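Clavulanic acid biosynthesis oligopeptide binding protein 2 (Streptomyces clavuligerus, PDB 2WOL) probably binds oligopeptides or related small ligands as a family 5 solute-binding protein of the clavulanic acid pathway. Local coordinates at residues A[89-94]-A[98-103]; A[137-142]-A[454-459]; A[142-147]-A[161-166]; A[174-177]-A[182-185]; A[178-183]-A[459-464]. One frame throughout, in Å; residues are numbered along the deposited sequence.

Overall arrangement
Contacts 1, 3 and 4 share one four-stranded antiparallel sheet: contact 1 is its edge hairpin, contact 3 reaches its other outermost strand, and contact 4 lays helix 183-186 against strands 98-102 and 171-175. Contacts 1 and 4 have centres about 8 Å apart and touch through Trp99 and Phe183. Contacts 2 and 5 join loops beside this sheet, before helix 140-144 and after strand 171-175, to residues 454-464; their centres are about 8 Å apart and they share Thr459. Asp456 of contact 2 lies about 3 Å, nearest atoms, from a bound glycerol, probably from the crystallisation liquor, that may mark a pocket; contact 3, about 17 Å from contact 2 between centres, is peripheral packing.

Contact 1. Residues A[89-94]-A[98-103]; sequences PGEVSD and TWTYRL
Glu91 and Thr100 form an antiparallel hydrogen-bonded pair in the hairpin of strands 91-93 and 98-102. Glu91 N reaches Thr100 O at 2.8 Å, almost straight at 175°, and Thr100 N returns to Glu91 O. Two residues on, past the non-hydrogen-bonded pair Val92-Trp99, Ser93 N meets Thr98 O at 2.8 Å, and Thr98 N completes the Ser93-Thr98 pair through Ser93 O. A water at 2.6 Å from Glu91 O also hydrogen-bonds Ser93 OG and Thr100 OG1, joining a strand carbonyl to two hydroxyls on the Glu91 and Thr100 face. On this face the extended Glu91 side chain receives Arg102 side-on: NE lies 2.7 Å from OE2 and NH2 2.8 Å from OE1, a two-nitrogen salt bridge whose carboxylate and guanidinium planes are 42° apart. Near the turn, Thr98 OG1 donates to Asp94 OD2 at 2.7 Å, on the anti lone pair of that oxygen. The other face is largely aromatic: Val92 CG2 sits 3.5 Å from the centroid of the Trp99 six-membered ring, 10° off its normal, a CH-pi contact, while Trp99 NE1 bonds Gly96 O in the turn. Gly90 CA lies over one face of the Tyr101 ring, and Tyr101 OH and Gly90 N both hydrogen-bond Asp184 OD1. Strand 91-93 is outermost in the four-stranded sheet, strand 98-102 pairs next with strand 171-175, and helix 183-186 packs on the Trp99 and Tyr101 side.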
# COMPACT_ATOMS: atom_id res chain seq x y z
N PRO A 89 14.24 -1.50 18.46
CA PRO A 89 13.68 -2.36 17.42
C PRO A 89 13.50 -3.80 17.91
O PRO A 89 14.13 -4.21 18.89
CB PRO A 89 14.74 -2.32 16.31
CG PRO A 89 15.56 -1.11 16.59
CD PRO A 89 15.56 -0.96 18.07
N GLY A 90 12.63 -4.55 17.24
CA GLY A 90 12.39 -5.94 17.59
C GLY A 90 13.67 -6.73 17.77
O GLY A 90 14.56 -6.68 16.92
N GLU A 91 13.77 -7.43 18.89
CA GLU A 91 14.93 -8.27 19.18
C GLU A 91 14.67 -9.64 18.57
O GLU A 91 13.73 -10.34 18.96
CB GLU A 91 15.15 -8.39 20.70
CG GLU A 91 15.42 -7.06 21.41
CD GLU A 91 15.45 -7.19 22.93
OE1 GLU A 91 15.40 -8.32 23.45
OE2 GLU A 91 15.51 -6.14 23.60
N VAL A 92 15.50 -10.01 17.61
CA VAL A 92 15.29 -11.23 16.84
C VAL A 92 16.10 -12.38 17.43
O VAL A 92 17.30 -12.25 17.69
CB VAL A 92 15.64 -11.03 15.35
CG1 VAL A 92 15.20 -12.23 14.53
CG2 VAL A 92 14.98 -9.78 14.80
N SER A 93 15.42 -13.51 17.64
CA SER A 93 16.07 -14.75 18.06
C SER A 93 15.44 -15.94 17.35
O SER A 93 14.48 -15.77 16.59
CB SER A 93 16.00 -14.91 19.59
OG SER A 93 14.66 -14.89 20.05
N ASP A 94 15.99 -17.13 17.57
CA ASP A 94 15.50 -18.38 16.97
C ASP A 94 15.46 -18.34 15.44
O ASP A 94 14.52 -18.84 14.82
CB ASP A 94 14.13 -18.77 17.56
CG ASP A 94 14.20 -19.07 19.05
OD1 ASP A 94 15.22 -19.63 19.51
OD2 ASP A 94 13.22 -18.75 19.76
N THR A 98 11.51 -15.66 16.56
CA THR A 98 11.08 -15.05 17.82
C THR A 98 11.45 -13.57 17.90
O THR A 98 12.61 -13.19 17.71
CB THR A 98 11.63 -15.84 19.03
OG1 THR A 98 11.23 -17.21 18.91
CG2 THR A 98 11.10 -15.28 20.35
N TRP A 99 10.44 -12.75 18.18
CA TRP A 99 10.58 -11.31 18.19
C TRP A 99 10.14 -10.75 19.53
O TRP A 99 8.99 -10.95 19.95
CB TRP A 99 9.75 -10.71 17.05
CG TRP A 99 10.33 -10.98 15.71
CD1 TRP A 99 10.36 -12.17 15.05
CD2 TRP A 99 10.98 -10.03 14.85
NE1 TRP A 99 10.99 -12.03 13.83
CE2 TRP A 99 11.37 -10.72 13.68
CE3 TRP A 99 11.25 -8.66 14.95
CZ2 TRP A 99 12.04 -10.09 12.63
CZ3 TRP A 99 11.90 -8.03 13.91
CH2 TRP A 99 12.29 -8.75 12.76
N THR A 100 11.05 -10.04 20.19
CA THR A 100 10.82 -9.49 21.51
C THR A 100 10.87 -7.96 21.48
O THR A 100 11.76 -7.37 20.87
CB THR A 100 11.87 -10.04 22.51
OG1 THR A 100 11.81 -11.47 22.52
CG2 THR A 100 11.64 -9.51 23.92
N TYR A 101 9.89 -7.34 22.14
CA TYR A 101 9.82 -5.88 22.28
C TYR A 101 9.67 -5.50 23.74
O TYR A 101 9.06 -6.23 24.53
CB TYR A 101 8.63 -5.31 21.48
CG TYR A 101 8.69 -5.57 20.00
CD1 TYR A 101 8.22 -6.77 19.46
CD2 TYR A 101 9.22 -4.62 19.12
CE1 TYR A 101 8.27 -7.02 18.10
CE2 TYR A 101 9.28 -4.86 17.75
CZ TYR A 101 8.80 -6.07 17.25
OH TYR A 101 8.84 -6.34 15.90
N ARG A 102 10.23 -4.34 24.08
CA ARG A 102 10.18 -3.81 25.43
C ARG A 102 9.51 -2.45 25.39
O ARG A 102 9.99 -1.53 24.73
CB ARG A 102 11.59 -3.74 26.03
CG ARG A 102 12.32 -5.07 25.88
CD ARG A 102 13.72 -5.11 26.48
NE ARG A 102 14.35 -6.37 26.08
CZ ARG A 102 14.12 -7.55 26.65
NH1 ARG A 102 13.29 -7.65 27.68
NH2 ARG A 102 14.73 -8.64 26.19
N LEU A 103 8.38 -2.34 26.09
CA LEU A 103 7.54 -1.15 26.02
C LEU A 103 8.02 -0.04 26.94
O LEU A 103 8.50 -0.30 28.05
CB LEU A 103 6.09 -1.50 26.36
CG LEU A 103 5.22 -2.16 25.29
CD1 LEU A 103 5.56 -3.63 25.10
CD2 LEU A 103 3.75 -2.00 25.67
O HOH W 1 13.73 -12.34 20.69

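Contact 2. Residues A[137-142]-A[454-459]; sequences PTYLIP and GADFPT
Tyr139 and Phe457 make the tight part of this contact, a T-shaped (edge-to-face) pair with centroids 5.2 Å apart and planes at 81°. Phe457 presents its CE2 corner 3.8 Å above the tyrosine plane, over the ring centre, so the edge atom approaches all parts of the ring about equally. A first torsion of 46° sets Phe457 CG between its backbone N and carbonyl carbon, from where the ring reaches across to Tyr139. At the phenol end the packing gives way to polar, partly hydrated contacts. Tyr139 OH donates to Asp456 OD2 at 2.6 Å, meeting the carboxylate on its anti side and 32° out of its plane. A water gives a hydrogen bond to the same hydroxyl at 2.7 Å and accepts one from Asp456 N at 2.9 Å, a second, solvent-mediated link to the loop. Asp456 OD2 is further bonded by Tyr52 OH, while Asp456 OD1 and Gly454 O bind a glycerol, probably from the crystallisation liquor. With two tyrosine hydroxyls on one oxygen and glycerol at the other, the carboxylate is held in a hydrogen-bond-rich setting that would probably stabilise its ionised form, consistent with a polar pocket wall.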
# COMPACT_ATOMS: atom_id res chain seq x y z
N PRO A 137 -5.66 -5.80 7.46
CA PRO A 137 -4.67 -6.82 7.10
C PRO A 137 -4.66 -8.01 8.05
O PRO A 137 -4.97 -7.87 9.23
CB PRO A 137 -3.34 -6.06 7.17
CG PRO A 137 -3.70 -4.62 7.08
CD PRO A 137 -5.03 -4.51 7.77
N THR A 138 -4.31 -9.18 7.52
CA THR A 138 -4.33 -10.42 8.29
C THR A 138 -3.02 -11.20 8.20
O THR A 138 -2.98 -12.41 8.46
CB THR A 138 -5.50 -11.33 7.86
OG1 THR A 138 -5.41 -11.60 6.46
CG2 THR A 138 -6.85 -10.68 8.17
N TYR A 139 -1.95 -10.51 7.83
CA TYR A 139 -0.61 -11.11 7.80
C TYR A 139 -0.23 -11.83 9.10
O TYR A 139 0.48 -12.83 9.07
CB TYR A 139 0.45 -10.05 7.49
CG TYR A 139 0.30 -9.45 6.12
CD1 TYR A 139 -0.37 -8.24 5.94
CD2 TYR A 139 0.82 -10.09 5.00
CE1 TYR A 139 -0.51 -7.69 4.67
CE2 TYR A 139 0.69 -9.56 3.73
CZ TYR A 139 0.02 -8.35 3.57
OH TYR A 139 -0.11 -7.82 2.31
N LEU A 140 -0.71 -11.31 10.22
CA LEU A 140 -0.36 -11.87 11.52
C LEU A 140 -0.93 -13.27 11.79
O LEU A 140 -0.36 -14.04 12.56
CB LEU A 140 -0.76 -10.91 12.64
CG LEU A 140 0.08 -9.63 12.71
CD1 LEU A 140 -0.63 -8.56 13.52
CD2 LEU A 140 1.47 -9.92 13.27
N ILE A 141 -2.05 -13.59 11.15
CA ILE A 141 -2.76 -14.84 11.43
C ILE A 141 -1.92 -16.10 11.12
O ILE A 141 -1.68 -16.89 12.03
CB ILE A 141 -4.18 -14.88 10.78
CG1 ILE A 141 -5.07 -13.79 11.40
CG2 ILE A 141 -4.82 -16.26 10.94
CD1 ILE A 141 -6.49 -13.70 10.82
N PRO A 142 -1.46 -16.28 9.87
CA PRO A 142 -0.63 -17.48 9.64
C PRO A 142 0.69 -17.50 10.43
O PRO A 142 1.22 -18.57 10.72
CB PRO A 142 -0.35 -17.44 8.14
CG PRO A 142 -0.63 -16.04 7.71
CD PRO A 142 -1.67 -15.51 8.63
N GLY A 454 -0.13 -1.99 -4.81
CA GLY A 454 0.85 -1.39 -3.91
C GLY A 454 1.04 -2.30 -2.71
O GLY A 454 0.07 -2.87 -2.19
N ALA A 455 2.28 -2.43 -2.26
CA ALA A 455 2.59 -3.26 -1.10
C ALA A 455 1.94 -2.71 0.16
O ALA A 455 1.77 -1.50 0.31
CB ALA A 455 4.08 -3.35 -0.92
N ASP A 456 1.58 -3.61 1.08
CA ASP A 456 1.04 -3.22 2.38
C ASP A 456 2.13 -2.81 3.36
O ASP A 456 1.85 -2.24 4.42
CB ASP A 456 0.17 -4.34 2.95
CG ASP A 456 -1.10 -4.56 2.15
OD1 ASP A 456 -1.56 -3.62 1.47
OD2 ASP A 456 -1.64 -5.69 2.19
N PHE A 457 3.38 -3.12 3.02
CA PHE A 457 4.57 -2.63 3.73
C PHE A 457 5.76 -2.60 2.75
O PHE A 457 5.83 -3.44 1.85
CB PHE A 457 4.86 -3.43 5.02
CG PHE A 457 4.77 -4.93 4.87
CD1 PHE A 457 5.93 -5.69 4.69
CD2 PHE A 457 3.54 -5.58 4.96
CE1 PHE A 457 5.86 -7.08 4.57
CE2 PHE A 457 3.46 -6.96 4.83
CZ PHE A 457 4.62 -7.71 4.64
N PRO A 458 6.65 -1.60 2.90
CA PRO A 458 7.67 -1.34 1.87
C PRO A 458 8.88 -2.27 1.88
O PRO A 458 10.01 -1.83 2.11
CB PRO A 458 8.08 0.11 2.15
CG PRO A 458 7.89 0.26 3.61
CD PRO A 458 6.73 -0.62 4.00
N THR A 459 8.63 -3.55 1.63
CA THR A 459 9.70 -4.54 1.50
C THR A 459 9.43 -5.40 0.28
O THR A 459 8.31 -5.40 -0.27
CB THR A 459 9.80 -5.49 2.72
OG1 THR A 459 8.61 -6.28 2.81
CG2 THR A 459 10.01 -4.71 4.01
O HOH W 2 1.79 -6.45 0.96

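Contact 3. Residues A[142-147]-A[161-166]; sequences PLLDDP and LRSVLT
Ser163 OG donates to Leu144 O at 2.7 Å, the polar centre of a small, largely buried contact. The hydroxyl lies in the carbonyl plane on a lone pair, with 124° at the oxygen. The same carbonyl takes a second bond at 2.9 Å from a water, which in turn accepts weakly from Ser163 N. Around this oxygen the Leu144 side chain spreads over the opposing turn: CB faces Leu161 CD2 at 4.0 Å, CD1 meets Val164 CG2 at 4.1 Å, and CD2 lies beside Ser163 OG. These are ordinary van der Waals separations. What presents the serine is its first torsion of 51°, with OG between the backbone N and the carbonyl carbon, together with the type I turn from Leu161 to Val164, closed by Val164 N on Leu161 O at 3.1 Å. On the other side, Leu144 is the last residue of helix 140-144, whose exit directs the carbonyl at the turn. Farther out, Leu161 packs on Phe128 and Leu144 on Val124 of helix 117-127 and on Leu176. Strand 164-166 forms an outer edge of the antiparallel sheet and pairs with strand 171-175, so the contact joins the end of helix 140-144 to the turn leading into that edge strand.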
# COMPACT_ATOMS: atom_id res chain seq x y z
N PRO A 142 -1.46 -16.28 9.87
CA PRO A 142 -0.63 -17.48 9.64
C PRO A 142 0.69 -17.50 10.43
O PRO A 142 1.22 -18.57 10.72
CB PRO A 142 -0.35 -17.44 8.14
CG PRO A 142 -0.63 -16.04 7.71
CD PRO A 142 -1.67 -15.51 8.63
N LEU A 143 1.21 -16.32 10.77
CA LEU A 143 2.46 -16.23 11.51
C LEU A 143 2.32 -16.61 12.99
O LEU A 143 3.31 -16.97 13.63
CB LEU A 143 3.07 -14.83 11.38
CG LEU A 143 3.66 -14.46 10.02
CD1 LEU A 143 4.03 -12.99 10.01
CD2 LEU A 143 4.87 -15.32 9.68
N LEU A 144 1.10 -16.53 13.51
CA LEU A 144 0.88 -16.75 14.95
C LEU A 144 -0.08 -17.89 15.30
O LEU A 144 -0.13 -18.34 16.45
CB LEU A 144 0.44 -15.46 15.63
CG LEU A 144 1.47 -14.32 15.68
CD1 LEU A 144 0.82 -13.03 16.11
CD2 LEU A 144 2.65 -14.65 16.59
N ASP A 145 -0.84 -18.36 14.31
CA ASP A 145 -1.83 -19.41 14.55
C ASP A 145 -1.21 -20.81 14.56
O ASP A 145 -0.38 -21.14 13.70
CB ASP A 145 -2.94 -19.34 13.50
CG ASP A 145 -4.27 -19.85 14.01
OD1 ASP A 145 -4.46 -19.96 15.25
OD2 ASP A 145 -5.16 -20.12 13.17
N ASP A 146 -1.63 -21.62 15.52
CA ASP A 146 -1.28 -23.03 15.56
C ASP A 146 -2.36 -23.81 14.81
O ASP A 146 -3.50 -23.90 15.27
CB ASP A 146 -1.19 -23.51 17.01
CG ASP A 146 -0.74 -24.96 17.14
OD1 ASP A 146 -0.63 -25.66 16.11
OD2 ASP A 146 -0.50 -25.39 18.28
N PRO A 147 -2.01 -24.38 13.63
CA PRO A 147 -2.97 -25.15 12.84
C PRO A 147 -3.55 -26.35 13.60
O PRO A 147 -4.66 -26.78 13.30
CB PRO A 147 -2.13 -25.64 11.65
CG PRO A 147 -1.04 -24.63 11.54
CD PRO A 147 -0.70 -24.31 12.96
N LEU A 161 -3.56 -15.98 23.02
CA LEU A 161 -2.85 -16.61 21.93
C LEU A 161 -1.53 -17.17 22.46
O LEU A 161 -0.75 -16.45 23.10
CB LEU A 161 -2.62 -15.56 20.84
CG LEU A 161 -2.06 -15.87 19.45
CD1 LEU A 161 -2.79 -16.99 18.75
CD2 LEU A 161 -2.12 -14.60 18.63
N ARG A 162 -1.29 -18.45 22.23
CA ARG A 162 -0.17 -19.15 22.85
C ARG A 162 1.19 -18.79 22.27
O ARG A 162 2.23 -19.05 22.88
CB ARG A 162 -0.38 -20.65 22.81
CG ARG A 162 -1.47 -21.10 23.75
CD ARG A 162 -1.19 -22.47 24.26
NE ARG A 162 -2.19 -22.87 25.23
CZ ARG A 162 -2.45 -24.13 25.53
NH1 ARG A 162 -1.78 -25.10 24.93
NH2 ARG A 162 -3.38 -24.42 26.43
N SER A 163 1.15 -18.17 21.09
CA SER A 163 2.35 -17.72 20.41
C SER A 163 2.74 -16.31 20.82
O SER A 163 3.74 -15.78 20.34
CB SER A 163 2.12 -17.78 18.90
OG SER A 163 0.92 -17.10 18.57
N VAL A 164 1.94 -15.68 21.68
CA VAL A 164 2.25 -14.33 22.15
C VAL A 164 2.36 -14.32 23.67
O VAL A 164 1.38 -14.56 24.38
CB VAL A 164 1.21 -13.27 21.68
CG1 VAL A 164 1.71 -11.88 22.05
CG2 VAL A 164 0.96 -13.34 20.18
N LEU A 165 3.56 -14.03 24.16
CA LEU A 165 3.80 -13.99 25.60
C LEU A 165 3.94 -12.57 26.12
O LEU A 165 4.46 -11.69 25.43
CB LEU A 165 5.07 -14.78 25.96
CG LEU A 165 5.23 -16.21 25.46
CD1 LEU A 165 6.59 -16.72 25.88
CD2 LEU A 165 4.13 -17.12 25.97
N THR A 166 3.45 -12.35 27.34
CA THR A 166 3.62 -11.07 28.02
C THR A 166 4.18 -11.31 29.43
O THR A 166 3.43 -11.23 30.42
CB THR A 166 2.30 -10.27 28.09
OG1 THR A 166 1.26 -11.09 28.65
CG2 THR A 166 1.87 -9.82 26.69
O HOH W 3 -0.88 -19.71 18.93

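Contact 4. Residues A[174-177]-A[182-185]; sequences FRLT and DFDH
Asp184 OD1, gripped by Tyr101 OH and also by Gly90 N, ties to the edge hairpin the helix from which Phe183 packs on Phe174 and Leu176. The motif is a strand-loop-helix connection: strand 171-175 leaves the antiparallel sheet, and the chain turns back so that helix 183-186 lies over the sheet it has just left. No hydrogen bond joins the two segments; their contact is apolar. The Phe183 ring reaches Phe174 of the strand and Leu176 just past its end with its far edge; CG stands anti to the backbone N (chi1 -159°), which turns the ring toward Phe174 and Leu176. Its CE2 rests 3.5 Å above the plane of the Phe174 ring, displaced toward the rim, and CZ follows close to Phe174 CG. The two planes make 56° with centroids 5.1 Å apart, an oblique arrangement in which a corner of one ring presses on the face of the other. Leu176 approaches the Phe183 ring obliquely, with CD1 3.8 Å from Phe183 CD1. The ring thus meets an aromatic face at CE2 and CZ and a branched aliphatic group at CD1 and CE1. Beyond the segments, Trp99 meets Phe183 with ring planes at about 45°, and Leu140 of helix 140-144 adds a further apolar neighbour, so Phe183 is buried where strands and helices converge. The tightest carbon approach between the segments is that of Leu176 CD2 to Phe183 CE1, 3.5 Å.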
# COMPACT_ATOMS: atom_id res chain seq x y z
N PHE A 174 6.79 -12.48 20.56
CA PHE A 174 6.07 -13.14 19.48
C PHE A 174 6.84 -14.37 19.00
O PHE A 174 7.95 -14.26 18.50
CB PHE A 174 5.85 -12.18 18.30
CG PHE A 174 5.00 -10.99 18.64
CD1 PHE A 174 5.59 -9.79 19.05
CD2 PHE A 174 3.62 -11.04 18.52
CE1 PHE A 174 4.81 -8.68 19.36
CE2 PHE A 174 2.83 -9.93 18.82
CZ PHE A 174 3.43 -8.75 19.24
N ARG A 175 6.23 -15.55 19.17
CA ARG A 175 6.83 -16.80 18.72
C ARG A 175 6.18 -17.22 17.41
O ARG A 175 5.09 -17.79 17.41
CB ARG A 175 6.66 -17.89 19.78
CG ARG A 175 7.37 -17.63 21.10
CD ARG A 175 7.04 -18.76 22.07
NE ARG A 175 7.83 -18.72 23.29
CZ ARG A 175 7.71 -19.61 24.29
NH1 ARG A 175 6.83 -20.59 24.20
NH2 ARG A 175 8.48 -19.50 25.37
N LEU A 176 6.86 -16.94 16.31
CA LEU A 176 6.28 -17.13 14.98
C LEU A 176 6.33 -18.58 14.52
O LEU A 176 7.17 -19.35 14.98
CB LEU A 176 6.96 -16.21 13.95
CG LEU A 176 7.15 -14.73 14.30
CD1 LEU A 176 7.80 -13.97 13.15
CD2 LEU A 176 5.85 -14.06 14.72
N THR A 177 5.43 -18.94 13.62
CA THR A 177 5.34 -20.29 13.08
C THR A 177 6.43 -20.57 12.05
O THR A 177 6.66 -21.72 11.67
CB THR A 177 3.97 -20.55 12.42
OG1 THR A 177 3.72 -19.55 11.42
CG2 THR A 177 2.85 -20.49 13.46
N ASP A 182 10.56 -9.49 8.14
CA ASP A 182 9.91 -8.17 8.08
C ASP A 182 8.95 -7.87 9.24
O ASP A 182 8.06 -7.03 9.11
CB ASP A 182 9.19 -8.00 6.74
CG ASP A 182 10.14 -8.07 5.55
OD1 ASP A 182 11.38 -8.04 5.74
OD2 ASP A 182 9.64 -8.15 4.41
N PHE A 183 9.15 -8.52 10.39
CA PHE A 183 8.17 -8.40 11.47
C PHE A 183 8.00 -6.98 12.05
O PHE A 183 6.89 -6.60 12.43
CB PHE A 183 8.43 -9.42 12.58
CG PHE A 183 7.23 -9.70 13.44
CD1 PHE A 183 6.18 -10.49 12.97
CD2 PHE A 183 7.14 -9.17 14.73
CE1 PHE A 183 5.07 -10.74 13.75
CE2 PHE A 183 6.03 -9.43 15.53
CZ PHE A 183 5.00 -10.21 15.04
N ASP A 184 9.08 -6.20 12.10
CA ASP A 184 8.97 -4.81 12.56
C ASP A 184 7.94 -4.02 11.73
O ASP A 184 7.28 -3.11 12.24
CB ASP A 184 10.32 -4.08 12.48
CG ASP A 184 11.19 -4.27 13.73
OD1 ASP A 184 10.71 -4.76 14.78
OD2 ASP A 184 12.38 -3.88 13.65
N HIS A 185 7.83 -4.37 10.45
CA HIS A 185 6.86 -3.74 9.56
C HIS A 185 5.43 -4.05 9.97
O HIS A 185 4.57 -3.17 9.97
CB HIS A 185 7.09 -4.16 8.11
CG HIS A 185 8.33 -3.59 7.52
ND1 HIS A 185 8.35 -2.37 6.86
CD2 HIS A 185 9.60 -4.05 7.49
CE1 HIS A 185 9.58 -2.12 6.45
NE2 HIS A 185 10.36 -3.12 6.82

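Contact 5. Residues A[178-183]-A[459-464]; sequences RPFSDF and TEYGFL
Phe180 opens the contact with Tyr461 in a buried junction of a turn and a helix start: a type I beta turn from Phe180 to Phe183 meets the N-terminus of helix 460-468, where Thr459 is the N-cap. The Phe180 ring points its edge at the tyrosine face, a T-shaped (edge-to-face) pair with planes at 83° and centroids 5.3 Å apart. CE1 makes the closest approach, 3.7 Å from Tyr461 CE2, and stands above the tyrosine ring toward its rim. Tyr461 offers that face because its CG lies anti to the backbone N, with chi1 at -176°. Next along the chain, Ser181 OG donates to Asp182 OD1 at 3.0 Å from well above the carboxylate plane, which constrains the rotation of the acid. Asp182 then reaches the helix start with OD2: Thr459 OG1 donates to it at 2.7 Å, again from above the carboxylate plane, and a water gives it a second hydrogen bond at 2.7 Å while accepting from Tyr461 N at 3.0 Å. The acid thus meets the first turn of the helix both directly and through water, a setting in which the helix end would probably stabilise negative charge. Helices 488-499 and 503-520 pack around the junction, through Leu498 on Phe180 and Trp510 on Tyr461. Thr459 OG1 has a double role, giving its proton to Asp182 OD2 and accepting the capping bond from Gly462 N at 3.1 Å, nearly straight at 168°.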
# COMPACT_ATOMS: atom_id res chain seq x y z
N ARG A 178 7.10 -19.51 11.60
CA ARG A 178 8.14 -19.58 10.57
C ARG A 178 8.99 -18.31 10.67
O ARG A 178 8.53 -17.32 11.23
CB ARG A 178 7.51 -19.70 9.18
CG ARG A 178 6.65 -18.50 8.76
CD ARG A 178 5.56 -18.88 7.77
NE ARG A 178 4.59 -19.80 8.36
CZ ARG A 178 3.38 -20.04 7.87
NH1 ARG A 178 2.96 -19.45 6.76
NH2 ARG A 178 2.57 -20.90 8.49
N PRO A 179 10.23 -18.34 10.14
CA PRO A 179 11.02 -17.11 10.12
C PRO A 179 10.32 -16.01 9.31
O PRO A 179 9.73 -16.29 8.27
CB PRO A 179 12.32 -17.54 9.44
CG PRO A 179 12.39 -19.01 9.63
CD PRO A 179 10.97 -19.47 9.55
N PHE A 180 10.38 -14.78 9.81
CA PHE A 180 9.80 -13.65 9.11
C PHE A 180 10.64 -12.39 9.30
O PHE A 180 10.53 -11.70 10.31
CB PHE A 180 8.34 -13.41 9.53
CG PHE A 180 7.59 -12.51 8.59
CD1 PHE A 180 7.12 -13.00 7.38
CD2 PHE A 180 7.39 -11.17 8.90
CE1 PHE A 180 6.44 -12.18 6.49
CE2 PHE A 180 6.71 -10.34 8.02
CZ PHE A 180 6.24 -10.84 6.81
N SER A 181 11.48 -12.11 8.30
CA SER A 181 12.44 -11.01 8.35
C SER A 181 11.80 -9.64 8.58
O SER A 181 12.43 -8.75 9.16
CB SER A 181 13.28 -10.98 7.05
OG SER A 181 12.45 -10.83 5.91
N ASP A 182 10.56 -9.49 8.14
CA ASP A 182 9.91 -8.17 8.08
C ASP A 182 8.95 -7.87 9.24
O ASP A 182 8.06 -7.03 9.11
CB ASP A 182 9.19 -8.00 6.74
CG ASP A 182 10.14 -8.07 5.55
OD1 ASP A 182 11.38 -8.04 5.74
OD2 ASP A 182 9.64 -8.15 4.41
N PHE A 183 9.15 -8.52 10.39
CA PHE A 183 8.17 -8.40 11.47
C PHE A 183 8.00 -6.98 12.05
O PHE A 183 6.89 -6.60 12.43
CB PHE A 183 8.43 -9.42 12.58
CG PHE A 183 7.23 -9.70 13.44
CD1 PHE A 183 6.18 -10.49 12.97
CD2 PHE A 183 7.14 -9.17 14.73
CE1 PHE A 183 5.07 -10.74 13.75
CE2 PHE A 183 6.03 -9.43 15.53
CZ PHE A 183 5.00 -10.21 15.04
N THR A 459 8.63 -3.55 1.63
CA THR A 459 9.70 -4.54 1.50
C THR A 459 9.43 -5.40 0.28
O THR A 459 8.31 -5.40 -0.27
CB THR A 459 9.80 -5.49 2.72
OG1 THR A 459 8.61 -6.28 2.81
CG2 THR A 459 10.01 -4.71 4.01
N GLU A 460 10.44 -6.15 -0.14
CA GLU A 460 10.30 -7.08 -1.25
C GLU A 460 9.23 -8.14 -0.99
O GLU A 460 8.46 -8.49 -1.89
CB GLU A 460 11.64 -7.74 -1.59
CG GLU A 460 12.64 -6.81 -2.26
CD GLU A 460 13.50 -6.05 -1.27
OE1 GLU A 460 13.13 -5.94 -0.08
OE2 GLU A 460 14.56 -5.54 -1.68
N TYR A 461 9.18 -8.65 0.25
CA TYR A 461 8.13 -9.60 0.60
C TYR A 461 6.75 -8.97 0.47
O TYR A 461 5.87 -9.52 -0.19
CB TYR A 461 8.29 -10.18 2.02
CG TYR A 461 7.24 -11.23 2.29
CD1 TYR A 461 7.45 -12.56 1.95
CD2 TYR A 461 6.00 -10.87 2.83
CE1 TYR A 461 6.47 -13.52 2.16
CE2 TYR A 461 5.01 -11.83 3.05
CZ TYR A 461 5.26 -13.15 2.71
OH TYR A 461 4.28 -14.09 2.92
N GLY A 462 6.57 -7.80 1.09
CA GLY A 462 5.31 -7.09 1.03
C GLY A 462 4.87 -6.81 -0.40
O GLY A 462 3.70 -6.93 -0.74
N PHE A 463 5.83 -6.45 -1.25
CA PHE A 463 5.51 -6.12 -2.63
C PHE A 463 5.24 -7.33 -3.51
O PHE A 463 4.24 -7.37 -4.24
CB PHE A 463 6.61 -5.25 -3.26
CG PHE A 463 6.25 -4.78 -4.64
CD1 PHE A 463 5.49 -3.63 -4.82
CD2 PHE A 463 6.63 -5.52 -5.76
CE1 PHE A 463 5.12 -3.21 -6.09
CE2 PHE A 463 6.27 -5.10 -7.04
CZ PHE A 463 5.52 -3.95 -7.20
N LEU A 464 6.13 -8.32 -3.46
CA LEU A 464 6.11 -9.39 -4.45
C LEU A 464 5.39 -10.67 -4.03
O LEU A 464 4.75 -11.31 -4.86
CB LEU A 464 7.53 -9.70 -4.95
CG LEU A 464 7.65 -10.53 -6.24
CD1 LEU A 464 6.79 -9.95 -7.37
CD2 LEU A 464 9.10 -10.65 -6.68
O HOH W 4 11.27 -8.67 2.35